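Local coordinates for protein beta-galactosidase (Geobacillus stearothermophilus, PDB 4OIF) that probably hydrolyses terminal non-reducing beta-D-galactose residues in beta-D-galactosides, as a zinc-binding, trimeric member of glycoside hydrolase family 42, at residues 69-74 with 142-147; 99-104 with 126-131; 150-155 with 249-254. All coordinates share one frame; numbering follows the deposited sequence.

Contact 1. Residues 69-74 with 142-147; sequences WLDKVF and ERYGDH
Phe74 and Tyr144 lie face against face as an offset stack, their planes only 7° apart and their centroids separated by 4.5 Å. The slide between the rings sets CE1 of Phe74 over the rim of the tyrosine, while CB of Tyr144 reaches back over the phenylalanine face as a CH-pi contact. On the other face of the Tyr144 ring sits CG of its own neighbour Arg143, so the phenol is held flat between an aromatic and an aliphatic group. His147 meets Phe74 differently: the edge of the phenylalanine is turned toward the imidazole face at 61°, and Phe74 CB stands 3.9 Å from the imidazole centroid. Both nitrogens of His147 are engaged, ND1 with the backbone N of Ala149 and NE2 with Asp75, which would fix the rotation of the ring.

Tyrosine suits its place because its tip is polar. Tyr144 OH donates to Asp71 OD1 over 2.7 Å, reaching it on the anti side and well out of the carboxylate plane, while Leu70 CD2 packs 3.4 Å from Tyr144 CE2. Asp71 OD2 makes a salt bridge of 2.7 Å with Arg143 NH1. The arginine chain bends at chi3 (-80°) toward Asp71, carboxylate and guanidinium lie nearly coplanar, and one aspartate thereby serves two consecutive residues.

Phe74, Tyr144 and His147 form an aromatic cluster that joins two outer helices of the barrel, 68-79 and the end of 127-144. Strand 83-87 packs against it, its Leu86 touching both Phe74 and Tyr144, and Leu58 of helix 55-58 packs against Leu70.

Contact 2. Residues 99-104 with 126-131; sequences QKYPEV and SSVYRE
Glu103 turns CG in between its backbone N and carbonyl carbon (chi1 76°) and then runs out extended, which carries its carboxylate to the start of helix 127-144; Ser126, with OG anti to its own backbone N (chi1 160°), presents its hydroxyl to the same spot. The two come together at Glu103 OE2, but the modelled separation from Ser126 OG is too short to be sound, and the geometry of that bond is doubtful. Glu103 OE2 also accepts from Val128 N at 3.2 Å, nearly along its C-O axis and with an N-H...O angle of 157°.

Serine suits the N-cap because its short side chain can fold back on the helix start: Ser126 OG accepts from Tyr129 N at 3.1 Å. The first turn of the helix thus has two of its amides met by side-chain oxygens, and a negative carboxylate here would be favoured by the helix dipole. The other oxygen, Glu103 OE1, takes a hydrogen from a water 2.8 Å away.

Beside these bonds two valines make the apolar part of the contact. Val128 CG1 lies over one face of the Tyr101 ring, 4.2 Å from its centroid; Lys100 CG covers the opposite face, and the ring's hydroxyl is bonded to Glu62. Branched Val104 sends CG1 against Tyr129 CB at 3.7 Å, crossing the tyrosine side chain at about a right angle.

Ser126 lies close to the zinc site made by Cys123, Cys163, Cys165 and Cys168, and a backbone hydrogen bond joins Val104 and Cys123. The contact fastens the segment that leaves helix 95-100 to the N terminus of helix 127-144, with Leu97 of the former touching both Val104 and Tyr129, and helix 218-246 packing against Arg130.

Contact 3. Residues 150-155 with 249-254; sequences LLMWHV and HIPITT
Val155 N donates to Thr253 O at 2.9 Å with an N-H...O angle of 172°, and Thr253 in turn gives its own N to Trp153 O at 2.9 Å. Trp153 N completes the ladder by donating to Pro251 O at 2.9 Å. Proline is tolerated here because its carbonyl alone is called on. Beyond the ladder, Thr254 OG1, anti to its backbone N (chi1 -175°), donates to Val155 O.

Trp153 and Ile252 lie on one face of the sheet, where Ile250 CG2 presses on Trp153 CD1 at 3.3 Å and Val155 CG2 meets Ile252 CG2 at 3.5 Å. These bulky groups suit the side covered by helix 218-246; the indole N-H is taken up by Thr247. The face carrying His154 and Thr253 is turned into the barrel, toward Met321 of strand 319-322. Thr253 OG1 bonds to Val280 O.

His154 lies near Asn157 and Glu322, the predicted substrate-binding residue and nucleophile. Strands 150-154 and 252-259, successive and parallel, are linked by a beta-alpha-beta connection that includes helix 218-246; with strand 16-21 pairing to 356-359 to close the ring, this is the construction of a TIM barrel.

Overall arrangement
Following the chain from its N terminus, helix 68-79 opens contact 1, strand 83-87 passes, and helix 95-100 leads into contact 2, which closes a short loop without helix or strand at 126-131. Contact 2 is therefore nested inside the larger loop that contact 1 closes at 142-147. Both lean on helix 127-144, one at its start and one at its end, with centres about 27 Å apart. The chain then enters strand 150-154, where contact 3 begins in series and closes 94 residues later at strand 252-259. Contacts 1 and 3 touch through Tyr144, Gly145 and Leu150, so the outer helices and the barrel strands are tied together.

Contact 1. Residues 69-74 with 142-147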
loop_
_atom_site.group_PDB
_atom_site.type_symbol
_atom_site.label_atom_id
_atom_site.label_comp_id
_atom_site.label_asym_id
_atom_site.label_seq_id
_atom_site.Cartn_x
_atom_site.Cartn_y
_atom_site.Cartn_z
ATOM N N TRP A 69 22.303 -6.045 41.629
ATOM C CA TRP A 69 20.988 -5.402 41.599
ATOM C C TRP A 69 19.865 -6.455 41.547
ATOM O O TRP A 69 18.824 -6.295 42.192
ATOM C CB TRP A 69 20.873 -4.426 40.418
ATOM C CG TRP A 69 20.951 -5.090 39.082
ATOM C CD1 TRP A 69 22.076 -5.294 38.334
ATOM C CD2 TRP A 69 19.868 -5.661 38.346
ATOM N NE1 TRP A 69 21.758 -5.956 37.181
ATOM C CE2 TRP A 69 20.409 -6.196 37.161
ATOM C CE3 TRP A 69 18.495 -5.786 38.578
ATOM C CZ2 TRP A 69 19.623 -6.834 36.203
ATOM C CZ3 TRP A 69 17.717 -6.422 37.627
ATOM C CH2 TRP A 69 18.280 -6.933 36.454
ATOM N N LEU A 70 20.094 -7.544 40.811
ATOM C CA LEU A 70 19.077 -8.577 40.675
ATOM C C LEU A 70 18.973 -9.393 41.981
ATOM O O LEU A 70 17.876 -9.840 42.363
ATOM C CB LEU A 70 19.370 -9.473 39.459
ATOM C CG LEU A 70 18.463 -10.685 39.210
ATOM C CD1 LEU A 70 17.001 -10.302 39.078
ATOM C CD2 LEU A 70 18.922 -11.423 37.971
ATOM N N ASP A 71 20.101 -9.560 42.670
ATOM C CA ASP A 71 20.110 -10.191 43.990
ATOM C C ASP A 71 19.176 -9.434 44.905
ATOM O O ASP A 71 18.319 -10.019 45.609
ATOM C CB ASP A 71 21.498 -10.182 44.614
ATOM C CG ASP A 71 22.508 -10.999 43.842
ATOM O OD1 ASP A 71 22.140 -11.812 42.965
ATOM O OD2 ASP A 71 23.696 -10.827 44.143
ATOM N N LYS A 72 19.360 -8.114 44.888
ATOM C CA LYS A 72 18.570 -7.266 45.755
ATOM C C LYS A 72 17.108 -7.304 45.341
ATOM O O LYS A 72 16.235 -7.282 46.200
ATOM C CB LYS A 72 19.097 -5.832 45.774
ATOM C CG LYS A 72 18.161 -4.883 46.510
ATOM C CD LYS A 72 18.893 -3.857 47.360
ATOM C CE LYS A 72 17.899 -2.960 48.096
ATOM N NZ LYS A 72 17.006 -2.226 47.148
ATOM N N VAL A 73 16.834 -7.384 44.042
ATOM C CA VAL A 73 15.446 -7.533 43.595
ATOM C C VAL A 73 14.801 -8.824 44.142
ATOM O O VAL A 73 13.678 -8.781 44.656
ATOM C CB VAL A 73 15.343 -7.497 42.044
ATOM C CG1 VAL A 73 14.015 -8.087 41.548
ATOM C CG2 VAL A 73 15.536 -6.068 41.538
ATOM N N PHE A 74 15.508 -9.955 44.047
ATOM C CA PHE A 74 14.981 -11.245 44.520
ATOM C C PHE A 74 14.685 -11.189 45.998
ATOM O O PHE A 74 13.598 -11.601 46.458
ATOM C CB PHE A 74 15.960 -12.389 44.260
ATOM C CG PHE A 74 15.703 -13.137 42.978
ATOM C CD1 PHE A 74 16.190 -12.657 41.767
ATOM C CD2 PHE A 74 14.997 -14.330 42.987
ATOM C CE1 PHE A 74 15.965 -13.342 40.589
ATOM C CE2 PHE A 74 14.768 -15.019 41.810
ATOM C CZ PHE A 74 15.258 -14.522 40.605
ATOM N N GLU A 142 22.514 -21.018 38.297
ATOM C CA GLU A 142 23.487 -21.211 39.359
ATOM C C GLU A 142 23.186 -20.286 40.516
ATOM O O GLU A 142 23.189 -20.714 41.667
ATOM C CB GLU A 142 24.922 -20.951 38.880
ATOM C CG GLU A 142 25.503 -21.991 37.950
ATOM C CD GLU A 142 26.933 -21.661 37.532
ATOM O OE1 GLU A 142 27.376 -20.514 37.759
ATOM O OE2 GLU A 142 27.607 -22.547 36.972
ATOM N N ARG A 143 22.937 -19.012 40.209
ATOM C CA ARG A 143 22.824 -18.013 41.261
ATOM C C ARG A 143 21.450 -17.960 41.933
ATOM O O ARG A 143 21.368 -17.744 43.139
ATOM C CB ARG A 143 23.179 -16.628 40.722
ATOM C CG ARG A 143 23.179 -15.570 41.793
ATOM C CD ARG A 143 23.591 -14.225 41.258
ATOM N NE ARG A 143 25.027 -14.153 41.144
ATOM C CZ ARG A 143 25.796 -13.410 41.919
ATOM N NH1 ARG A 143 25.249 -12.644 42.843
ATOM N NH2 ARG A 143 27.109 -13.422 41.746
ATOM N N TYR A 144 20.375 -18.166 41.180
ATOM C CA TYR A 144 19.037 -17.946 41.733
ATOM C C TYR A 144 18.206 -19.219 41.879
ATOM O O TYR A 144 17.111 -19.190 42.441
ATOM C CB TYR A 144 18.284 -16.923 40.872
ATOM C CG TYR A 144 19.047 -15.631 40.750
ATOM C CD1 TYR A 144 19.205 -14.796 41.842
ATOM C CD2 TYR A 144 19.646 -15.264 39.558
ATOM C CE1 TYR A 144 19.921 -13.621 41.752
ATOM C CE2 TYR A 144 20.365 -14.097 39.457
ATOM C CZ TYR A 144 20.495 -13.274 40.556
ATOM O OH TYR A 144 21.208 -12.100 40.456
ATOM N N GLY A 145 18.739 -20.335 41.389
ATOM C CA GLY A 145 17.978 -21.561 41.304
ATOM C C GLY A 145 17.412 -22.058 42.615
ATOM O O GLY A 145 16.333 -22.649 42.643
ATOM N N ASP A 146 18.122 -21.801 43.711
ATOM C CA ASP A 146 17.675 -22.263 45.022
ATOM C C ASP A 146 17.024 -21.149 45.845
ATOM O O ASP A 146 16.703 -21.331 47.013
ATOM C CB ASP A 146 18.842 -22.874 45.801
ATOM C CG ASP A 146 19.905 -21.855 46.167
ATOM O OD1 ASP A 146 19.924 -20.753 45.574
ATOM O OD2 ASP A 146 20.738 -22.174 47.044
ATOM N N HIS A 147 16.815 -19.993 45.231
ATOM C CA HIS A 147 16.206 -18.882 45.949
ATOM C C HIS A 147 14.718 -19.168 46.132
ATOM O O HIS A 147 14.040 -19.565 45.184
ATOM C CB HIS A 147 16.408 -17.566 45.210
ATOM C CG HIS A 147 16.127 -16.355 46.045
ATOM N ND1 HIS A 147 14.853 -16.000 46.434
ATOM C CD2 HIS A 147 16.956 -15.411 46.551
ATOM C CE1 HIS A 147 14.911 -14.896 47.158
ATOM N NE2 HIS A 147 16.174 -14.514 47.240
#

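Contact 2. Residues 99-104 with 126-131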
loop_
_atom_site.group_PDB
_atom_site.type_symbol
_atom_site.label_atom_id
_atom_site.label_comp_id
_atom_site.label_asym_id
_atom_site.label_seq_id
_atom_site.Cartn_x
_atom_site.Cartn_y
_atom_site.Cartn_z
ATOM N N GLN A 99 27.989 -6.419 17.825
ATOM C CA GLN A 99 29.144 -5.783 17.200
ATOM C C GLN A 99 30.308 -6.750 17.013
ATOM O O GLN A 99 30.948 -6.766 15.964
ATOM C CB GLN A 99 29.596 -4.573 18.014
ATOM C CG GLN A 99 30.643 -3.723 17.315
ATOM C CD GLN A 99 31.082 -2.529 18.151
ATOM O OE1 GLN A 99 31.370 -2.655 19.346
ATOM N NE2 GLN A 99 31.127 -1.361 17.528
ATOM N N LYS A 100 30.574 -7.558 18.032
ATOM C CA LYS A 100 31.702 -8.486 18.007
ATOM C C LYS A 100 31.385 -9.778 17.255
ATOM O O LYS A 100 32.270 -10.420 16.688
ATOM C CB LYS A 100 32.129 -8.811 19.437
ATOM C CG LYS A 100 33.327 -9.714 19.543
ATOM C CD LYS A 100 33.814 -9.813 20.971
ATOM C CE LYS A 100 35.109 -10.604 21.050
ATOM N NZ LYS A 100 35.722 -10.524 22.399
ATOM N N TYR A 101 30.118 -10.170 17.261
ATOM C CA TYR A 101 29.733 -11.430 16.649
ATOM C C TYR A 101 28.587 -11.212 15.689
ATOM O O TYR A 101 27.452 -11.607 15.973
ATOM C CB TYR A 101 29.328 -12.451 17.705
ATOM C CG TYR A 101 30.321 -12.645 18.828
ATOM C CD1 TYR A 101 31.501 -13.344 18.630
ATOM C CD2 TYR A 101 30.061 -12.152 20.100
ATOM C CE1 TYR A 101 32.398 -13.524 19.661
ATOM C CE2 TYR A 101 30.950 -12.337 21.137
ATOM C CZ TYR A 101 32.117 -13.018 20.913
ATOM O OH TYR A 101 33.003 -13.204 21.952
ATOM N N PRO A 102 28.879 -10.596 14.535
ATOM C CA PRO A 102 27.825 -10.204 13.595
ATOM C C PRO A 102 26.997 -11.379 13.081
ATOM O O PRO A 102 25.945 -11.151 12.483
ATOM C CB PRO A 102 28.604 -9.528 12.457
ATOM C CG PRO A 102 29.999 -9.963 12.618
ATOM C CD PRO A 102 30.211 -10.176 14.068
ATOM N N GLU A 103 27.432 -12.607 13.338
ATOM C CA GLU A 103 26.717 -13.771 12.832
ATOM C C GLU A 103 25.373 -13.956 13.517
ATOM O O GLU A 103 24.551 -14.756 13.074
ATOM C CB GLU A 103 27.560 -15.036 13.005
ATOM C CG GLU A 103 27.600 -15.550 14.430
ATOM C CD GLU A 103 27.979 -17.025 14.521
ATOM O OE1 GLU A 103 28.812 -17.494 13.723
ATOM O OE2 GLU A 103 27.432 -17.719 15.392
ATOM N N VAL A 104 25.145 -13.217 14.595
ATOM C CA VAL A 104 23.909 -13.359 15.359
ATOM C C VAL A 104 22.811 -12.478 14.790
ATOM O O VAL A 104 21.661 -12.568 15.212
ATOM C CB VAL A 104 24.106 -13.001 16.848
ATOM C CG1 VAL A 104 25.207 -13.853 17.470
ATOM C CG2 VAL A 104 24.393 -11.507 16.998
ATOM N N SER A 126 22.943 -19.629 14.599
ATOM C CA SER A 126 24.257 -19.212 15.125
ATOM C C SER A 126 24.734 -19.980 16.372
ATOM O O SER A 126 24.038 -20.024 17.395
ATOM C CB SER A 126 24.231 -17.721 15.438
ATOM O OG SER A 126 25.261 -17.371 16.343
ATOM N N SER A 127 25.911 -20.593 16.284
ATOM C CA SER A 127 26.417 -21.379 17.404
ATOM C C SER A 127 26.849 -20.455 18.532
ATOM O O SER A 127 26.764 -20.813 19.725
ATOM C CB SER A 127 27.578 -22.276 16.971
ATOM O OG SER A 127 28.648 -21.521 16.447
ATOM N N VAL A 128 27.289 -19.262 18.153
ATOM C CA VAL A 128 27.728 -18.284 19.121
ATOM C C VAL A 128 26.561 -17.836 19.999
ATOM O O VAL A 128 26.687 -17.778 21.224
ATOM C CB VAL A 128 28.361 -17.082 18.421
ATOM C CG1 VAL A 128 28.405 -15.870 19.353
ATOM C CG2 VAL A 128 29.737 -17.455 17.914
ATOM N N TYR A 129 25.417 -17.547 19.387
ATOM C CA TYR A 129 24.302 -17.049 20.166
ATOM C C TYR A 129 23.718 -18.161 21.041
ATOM O O TYR A 129 23.315 -17.920 22.185
ATOM C CB TYR A 129 23.223 -16.439 19.266
ATOM C CG TYR A 129 22.352 -15.509 20.051
ATOM C CD1 TYR A 129 22.910 -14.441 20.751
ATOM C CD2 TYR A 129 20.984 -15.711 20.138
ATOM C CE1 TYR A 129 22.127 -13.590 21.498
ATOM C CE2 TYR A 129 20.188 -14.859 20.881
ATOM C CZ TYR A 129 20.763 -13.804 21.561
ATOM O OH TYR A 129 19.967 -12.952 22.295
ATOM N N ARG A 130 23.697 -19.377 20.509
ATOM C CA ARG A 130 23.262 -20.540 21.278
ATOM C C ARG A 130 24.134 -20.734 22.519
ATOM O O ARG A 130 23.620 -20.942 23.634
ATOM C CB ARG A 130 23.269 -21.794 20.395
ATOM C CG ARG A 130 22.053 -21.871 19.494
ATOM C CD ARG A 130 22.157 -22.945 18.430
ATOM N NE ARG A 130 20.957 -22.948 17.589
ATOM C CZ ARG A 130 19.972 -23.838 17.687
ATOM N NH1 ARG A 130 20.049 -24.819 18.578
ATOM N NH2 ARG A 130 18.920 -23.758 16.882
ATOM N N GLU A 131 25.447 -20.611 22.331
ATOM C CA GLU A 131 26.389 -20.741 23.442
ATOM C C GLU A 131 26.314 -19.602 24.473
ATOM O O GLU A 131 26.332 -19.859 25.679
ATOM C CB GLU A 131 27.813 -20.867 22.903
ATOM C CG GLU A 131 28.080 -22.238 22.281
ATOM C CD GLU A 131 29.413 -22.332 21.549
ATOM O OE1 GLU A 131 30.291 -21.467 21.777
ATOM O OE2 GLU A 131 29.575 -23.278 20.740
HETATM O O HOH W 1 28.818 -20.298 13.782
#

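Contact 3. Residues 150-155 with 249-254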
loop_
_atom_site.group_PDB
_atom_site.type_symbol
_atom_site.label_atom_id
_atom_site.label_comp_id
_atom_site.label_asym_id
_atom_site.label_seq_id
_atom_site.Cartn_x
_atom_site.Cartn_y
_atom_site.Cartn_z
ATOM N N LEU A 150 11.970 -17.883 43.702
ATOM C CA LEU A 150 11.933 -18.372 42.323
ATOM C C LEU A 150 10.729 -19.262 42.089
ATOM O O LEU A 150 10.513 -20.220 42.819
ATOM C CB LEU A 150 13.213 -19.131 41.962
ATOM C CG LEU A 150 13.220 -19.602 40.502
ATOM C CD1 LEU A 150 13.013 -18.418 39.587
ATOM C CD2 LEU A 150 14.505 -20.352 40.138
ATOM N N LEU A 151 9.950 -18.949 41.063
ATOM C CA LEU A 151 8.722 -19.696 40.809
ATOM C C LEU A 151 8.742 -20.492 39.514
ATOM O O LEU A 151 8.332 -21.651 39.468
ATOM C CB LEU A 151 7.520 -18.756 40.772
ATOM C CG LEU A 151 6.196 -19.516 40.740
ATOM C CD1 LEU A 151 5.944 -20.156 42.100
ATOM C CD2 LEU A 151 5.032 -18.622 40.331
ATOM N N MET A 152 9.216 -19.851 38.461
ATOM C CA MET A 152 9.110 -20.403 37.121
ATOM C C MET A 152 10.124 -19.727 36.197
ATOM O O MET A 152 10.547 -18.596 36.445
ATOM C CB MET A 152 7.674 -20.223 36.609
ATOM C CG MET A 152 7.336 -20.837 35.253
ATOM S SD MET A 152 5.554 -20.670 34.898
ATOM C CE MET A 152 5.298 -18.934 35.239
ATOM N N TRP A 153 10.532 -20.434 35.152
ATOM C CA TRP A 153 11.380 -19.853 34.136
ATOM C C TRP A 153 10.516 -19.318 32.990
ATOM O O TRP A 153 9.575 -19.981 32.543
ATOM C CB TRP A 153 12.381 -20.879 33.614
ATOM C CG TRP A 153 13.449 -21.255 34.593
ATOM C CD1 TRP A 153 13.533 -22.407 35.311
ATOM C CD2 TRP A 153 14.600 -20.481 34.939
ATOM N NE1 TRP A 153 14.658 -22.399 36.091
ATOM C CE2 TRP A 153 15.331 -21.225 35.881
ATOM C CE3 TRP A 153 15.083 -19.227 34.545
ATOM C CZ2 TRP A 153 16.515 -20.755 36.443
ATOM C CZ3 TRP A 153 16.255 -18.766 35.093
ATOM C CH2 TRP A 153 16.962 -19.526 36.033
ATOM N N HIS A 154 10.861 -18.117 32.532
ATOM C CA HIS A 154 10.224 -17.444 31.407
ATOM C C HIS A 154 11.268 -17.415 30.285
ATOM O O HIS A 154 12.067 -16.493 30.188
ATOM C CB HIS A 154 9.760 -16.041 31.859
ATOM C CG HIS A 154 9.166 -15.172 30.788
ATOM N ND1 HIS A 154 9.813 -14.877 29.603
ATOM C CD2 HIS A 154 8.023 -14.439 30.780
ATOM C CE1 HIS A 154 9.069 -14.044 28.894
ATOM N NE2 HIS A 154 7.983 -13.755 29.589
ATOM N N VAL A 155 11.300 -18.451 29.459
ATOM C CA VAL A 155 12.427 -18.594 28.548
ATOM C C VAL A 155 12.288 -17.706 27.322
ATOM O O VAL A 155 11.358 -17.859 26.518
ATOM C CB VAL A 155 12.612 -20.048 28.119
ATOM C CG1 VAL A 155 13.829 -20.191 27.216
ATOM C CG2 VAL A 155 12.796 -20.894 29.341
ATOM N N HIS A 249 13.070 -28.878 39.171
ATOM C CA HIS A 249 11.829 -28.725 39.905
ATOM C C HIS A 249 11.158 -27.398 39.550
ATOM O O HIS A 249 10.054 -27.093 40.014
ATOM C CB HIS A 249 12.111 -28.792 41.409
ATOM C CG HIS A 249 13.026 -27.705 41.893
ATOM N ND1 HIS A 249 14.297 -27.522 41.388
ATOM C CD2 HIS A 249 12.850 -26.742 42.831
ATOM C CE1 HIS A 249 14.862 -26.488 41.989
ATOM N NE2 HIS A 249 14.007 -26.000 42.871
ATOM N N ILE A 250 11.850 -26.588 38.753
ATOM C CA ILE A 250 11.297 -25.301 38.361
ATOM C C ILE A 250 10.629 -25.392 36.992
ATOM O O ILE A 250 11.281 -25.682 35.992
ATOM C CB ILE A 250 12.365 -24.200 38.344
ATOM C CG1 ILE A 250 13.091 -24.161 39.684
ATOM C CG2 ILE A 250 11.705 -22.843 38.074
ATOM C CD1 ILE A 250 12.209 -23.694 40.841
ATOM N N PRO A 251 9.313 -25.143 36.945
ATOM C CA PRO A 251 8.603 -25.266 35.667
ATOM C C PRO A 251 9.075 -24.227 34.644
ATOM O O PRO A 251 9.428 -23.107 34.986
ATOM C CB PRO A 251 7.133 -25.046 36.054
ATOM C CG PRO A 251 7.190 -24.239 37.305
ATOM C CD PRO A 251 8.436 -24.677 38.032
ATOM N N ILE A 252 9.085 -24.624 33.383
ATOM C CA ILE A 252 9.560 -23.775 32.306
ATOM C C ILE A 252 8.420 -23.412 31.370
ATOM O O ILE A 252 7.672 -24.299 30.928
ATOM C CB ILE A 252 10.667 -24.481 31.498
ATOM C CG1 ILE A 252 11.914 -24.704 32.368
ATOM C CG2 ILE A 252 10.979 -23.693 30.220
ATOM C CD1 ILE A 252 12.975 -25.645 31.747
ATOM N N THR A 253 8.273 -22.124 31.061
ATOM C CA THR A 253 7.334 -21.728 30.007
ATOM C C THR A 253 7.957 -20.721 29.068
ATOM O O THR A 253 9.040 -20.207 29.333
ATOM C CB THR A 253 6.039 -21.124 30.566
ATOM O OG1 THR A 253 5.066 -21.025 29.515
ATOM C CG2 THR A 253 6.298 -19.742 31.148
ATOM N N THR A 254 7.270 -20.454 27.962
ATOM C CA THR A 254 7.590 -19.307 27.115
ATOM C C THR A 254 6.272 -18.646 26.675
ATOM O O THR A 254 5.268 -19.335 26.488
ATOM C CB THR A 254 8.466 -19.721 25.894
ATOM O OG1 THR A 254 8.854 -18.557 25.154
ATOM C CG2 THR A 254 7.727 -20.691 24.971
#